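Local coordinates for autoinducer synthesis protein lasI (PDB 1RO5) that makes the quorum-sensing signal N-(3-oxododecanoyl)homoserine lactone from an acyl-carrier-protein-bound acyl chain and S-adenosylmethionine, at residues W69-T74 with W100-F105. Sequence-based numbering, arbitrary orientation.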
loop_
_atom_site.group_PDB
_atom_site.type_symbol
_atom_site.label_atom_id
_atom_site.label_comp_id
_atom_site.label_asym_id
_atom_site.label_seq_id
_atom_site.Cartn_x
_atom_site.Cartn_y
_atom_site.Cartn_z
ATOM N N TRP A 69 1.397 -4.448 -2.550
ATOM C CA TRP A 69 0.730 -3.251 -2.213
ATOM C C TRP A 69 0.180 -2.799 -3.544
ATOM O O TRP A 69 0.794 -3.017 -4.594
ATOM C CB TRP A 69 1.794 -2.266 -1.816
ATOM C CG TRP A 69 1.775 -1.986 -0.417
ATOM C CD1 TRP A 69 1.224 -0.887 0.159
ATOM C CD2 TRP A 69 2.285 -2.799 0.660
ATOM N NE1 TRP A 69 1.348 -0.961 1.532
ATOM C CE2 TRP A 69 1.996 -2.125 1.861
ATOM C CE3 TRP A 69 2.953 -4.032 0.731
ATOM C CZ2 TRP A 69 2.352 -2.634 3.120
ATOM C CZ3 TRP A 69 3.321 -4.543 1.978
ATOM C CH2 TRP A 69 3.003 -3.853 3.156
ATOM N N ARG A 70 -0.959 -2.116 -3.523
ATOM C CA ARG A 70 -1.562 -1.574 -4.744
ATOM C C ARG A 70 -1.545 -0.035 -4.611
ATOM O O ARG A 70 -1.758 0.512 -3.510
ATOM C CB ARG A 70 -3.008 -2.110 -4.836
ATOM C CG ARG A 70 -3.767 -1.484 -5.996
ATOM C CD ARG A 70 -5.105 -2.145 -6.239
ATOM N NE ARG A 70 -6.175 -1.940 -5.208
ATOM C CZ ARG A 70 -7.339 -2.656 -5.225
ATOM N NH1 ARG A 70 -7.544 -3.589 -6.176
ATOM N NH2 ARG A 70 -8.302 -2.424 -4.299
ATOM N N ILE A 71 -1.367 0.641 -5.721
ATOM C CA ILE A 71 -1.340 2.055 -5.793
ATOM C C ILE A 71 -2.290 2.530 -6.864
ATOM O O ILE A 71 -2.296 1.996 -7.976
ATOM C CB ILE A 71 0.063 2.548 -6.253
ATOM C CG1 ILE A 71 1.091 2.230 -5.181
ATOM C CG2 ILE A 71 0.050 4.076 -6.381
ATOM C CD1 ILE A 71 1.805 0.962 -5.459
ATOM N N LEU A 72 -3.086 3.577 -6.532
ATOM C CA LEU A 72 -4.142 4.099 -7.443
ATOM C C LEU A 72 -3.986 5.588 -7.473
ATOM O O LEU A 72 -3.745 6.197 -6.326
ATOM C CB LEU A 72 -5.578 3.775 -6.904
ATOM C CG LEU A 72 -5.939 2.306 -7.036
ATOM C CD1 LEU A 72 -7.252 2.157 -6.345
ATOM C CD2 LEU A 72 -6.087 1.968 -8.528
ATOM N N ASP A 73 -4.098 6.193 -8.678
ATOM C CA ASP A 73 -4.180 7.648 -8.823
ATOM C C ASP A 73 -5.380 8.165 -8.171
ATOM O O ASP A 73 -6.473 7.560 -8.272
ATOM C CB ASP A 73 -4.250 8.084 -10.327
ATOM C CG ASP A 73 -3.077 7.523 -11.187
ATOM O OD1 ASP A 73 -1.906 7.361 -10.733
ATOM O OD2 ASP A 73 -3.280 7.165 -12.328
ATOM N N THR A 74 -5.260 9.369 -7.592
ATOM C CA THR A 74 -6.440 9.987 -6.959
ATOM C C THR A 74 -7.231 10.805 -7.903
ATOM O O THR A 74 -8.299 11.377 -7.528
ATOM C CB THR A 74 -6.069 10.949 -5.741
ATOM O OG1 THR A 74 -5.046 11.843 -6.199
ATOM C CG2 THR A 74 -5.408 10.087 -4.630
ATOM N N TRP A 100 -1.367 9.763 -4.576
ATOM C CA TRP A 100 -1.755 8.425 -4.886
ATOM C C TRP A 100 -2.302 7.803 -3.640
ATOM O O TRP A 100 -1.991 8.197 -2.523
ATOM C CB TRP A 100 -0.495 7.629 -5.328
ATOM C CG TRP A 100 0.028 7.862 -6.702
ATOM C CD1 TRP A 100 -0.584 8.505 -7.721
ATOM C CD2 TRP A 100 1.297 7.434 -7.211
ATOM N NE1 TRP A 100 0.199 8.449 -8.860
ATOM C CE2 TRP A 100 1.367 7.821 -8.551
ATOM C CE3 TRP A 100 2.389 6.781 -6.649
ATOM C CZ2 TRP A 100 2.448 7.554 -9.335
ATOM C CZ3 TRP A 100 3.442 6.510 -7.414
ATOM C CH2 TRP A 100 3.469 6.887 -8.764
ATOM N N GLU A 101 -3.081 6.782 -3.823
ATOM C CA GLU A 101 -3.616 6.002 -2.764
ATOM C C GLU A 101 -2.989 4.628 -2.720
ATOM O O GLU A 101 -2.699 4.027 -3.790
ATOM C CB GLU A 101 -5.136 5.791 -2.972
ATOM C CG GLU A 101 -5.659 5.027 -1.749
ATOM C CD GLU A 101 -6.987 4.275 -1.915
ATOM O OE1 GLU A 101 -7.250 3.689 -2.967
ATOM O OE2 GLU A 101 -7.694 4.213 -0.947
ATOM N N LEU A 102 -2.687 4.172 -1.493
ATOM C CA LEU A 102 -2.227 2.824 -1.268
ATOM C C LEU A 102 -3.409 2.013 -0.727
ATOM O O LEU A 102 -4.216 2.512 0.120
ATOM C CB LEU A 102 -1.109 2.772 -0.249
ATOM C CG LEU A 102 0.053 3.728 -0.416
ATOM C CD1 LEU A 102 0.968 3.488 0.708
ATOM C CD2 LEU A 102 0.715 3.429 -1.785
ATOM N N SER A 103 -3.422 0.714 -1.094
ATOM C CA SER A 103 -4.449 -0.176 -0.638
ATOM C C SER A 103 -4.023 -1.597 -0.673
ATOM O O SER A 103 -3.015 -1.918 -1.271
ATOM C CB SER A 103 -5.753 0.051 -1.470
ATOM O OG SER A 103 -5.619 -0.292 -2.829
ATOM N N ARG A 104 -4.761 -2.499 -0.039
ATOM C CA ARG A 104 -4.431 -3.945 -0.169
ATOM C C ARG A 104 -3.017 -4.330 0.253
ATOM O O ARG A 104 -2.354 -5.071 -0.461
ATOM C CB ARG A 104 -4.751 -4.476 -1.588
ATOM C CG ARG A 104 -6.230 -4.359 -2.004
ATOM C CD ARG A 104 -7.075 -5.154 -1.021
ATOM N NE ARG A 104 -8.480 -5.373 -1.386
ATOM C CZ ARG A 104 -9.557 -4.900 -0.698
ATOM N NH1 ARG A 104 -9.470 -4.137 0.418
ATOM N NH2 ARG A 104 -10.746 -5.232 -1.099
ATOM N N PHE A 105 -2.565 -3.895 1.443
ATOM C CA PHE A 105 -1.291 -4.335 1.996
ATOM C C PHE A 105 -1.401 -5.731 2.350
ATOM O O PHE A 105 -2.128 -6.052 3.214
ATOM C CB PHE A 105 -0.723 -3.608 3.273
ATOM C CG PHE A 105 -0.916 -2.141 3.309
ATOM C CD1 PHE A 105 -1.336 -1.455 2.177
ATOM C CD2 PHE A 105 -0.812 -1.467 4.512
ATOM C CE1 PHE A 105 -1.631 -0.055 2.217
ATOM C CE2 PHE A 105 -1.055 -0.071 4.554
ATOM C CZ PHE A 105 -1.468 0.613 3.361
#
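R70 reaches across to S103 with its NE, which donates a nearly straight hydrogen bond of 2.9 Å to S103 OG, lying in the guanidinium plane. R70 CG is anti to the backbone N (chi1 174°) and a bend at chi3 turns NE toward S103 OG. R104 CG lies over one face of the R70 guanidinium, displaced toward its rim, 3.6 Å from R70 NH2. The two arginine groups point the same way, 4.1 Å apart between R70 NH2 and R104 NE; their like charges are probably offset by D47 and D50, which salt-bridge R70, and by E45, which salt-bridges R104, whose NH2 also hydrogen-bonds W36 O. On the opposite face of the sheet, I71 CG2 meets W100 CE3 obliquely at 3.6 Å, while I71 CG1 lies beside L102 CD2; L128 of helix 118-133 packs on both aliphatic side chains. Antiparallel backbone bonds join R70 with S103 and L72 with E101. Beyond S103 the register slips by one residue at R104, whose left-handed backbone (phi 57°) is consistent with a beta bulge, and W69 faces F105; both rings have two conformers, making their offset stack doubtful in detail. Strands 64-73 and 99-107 form a central antiparallel pair in the acetyltransferase-like, phosphopantetheine-type alpha-beta-alpha sandwich.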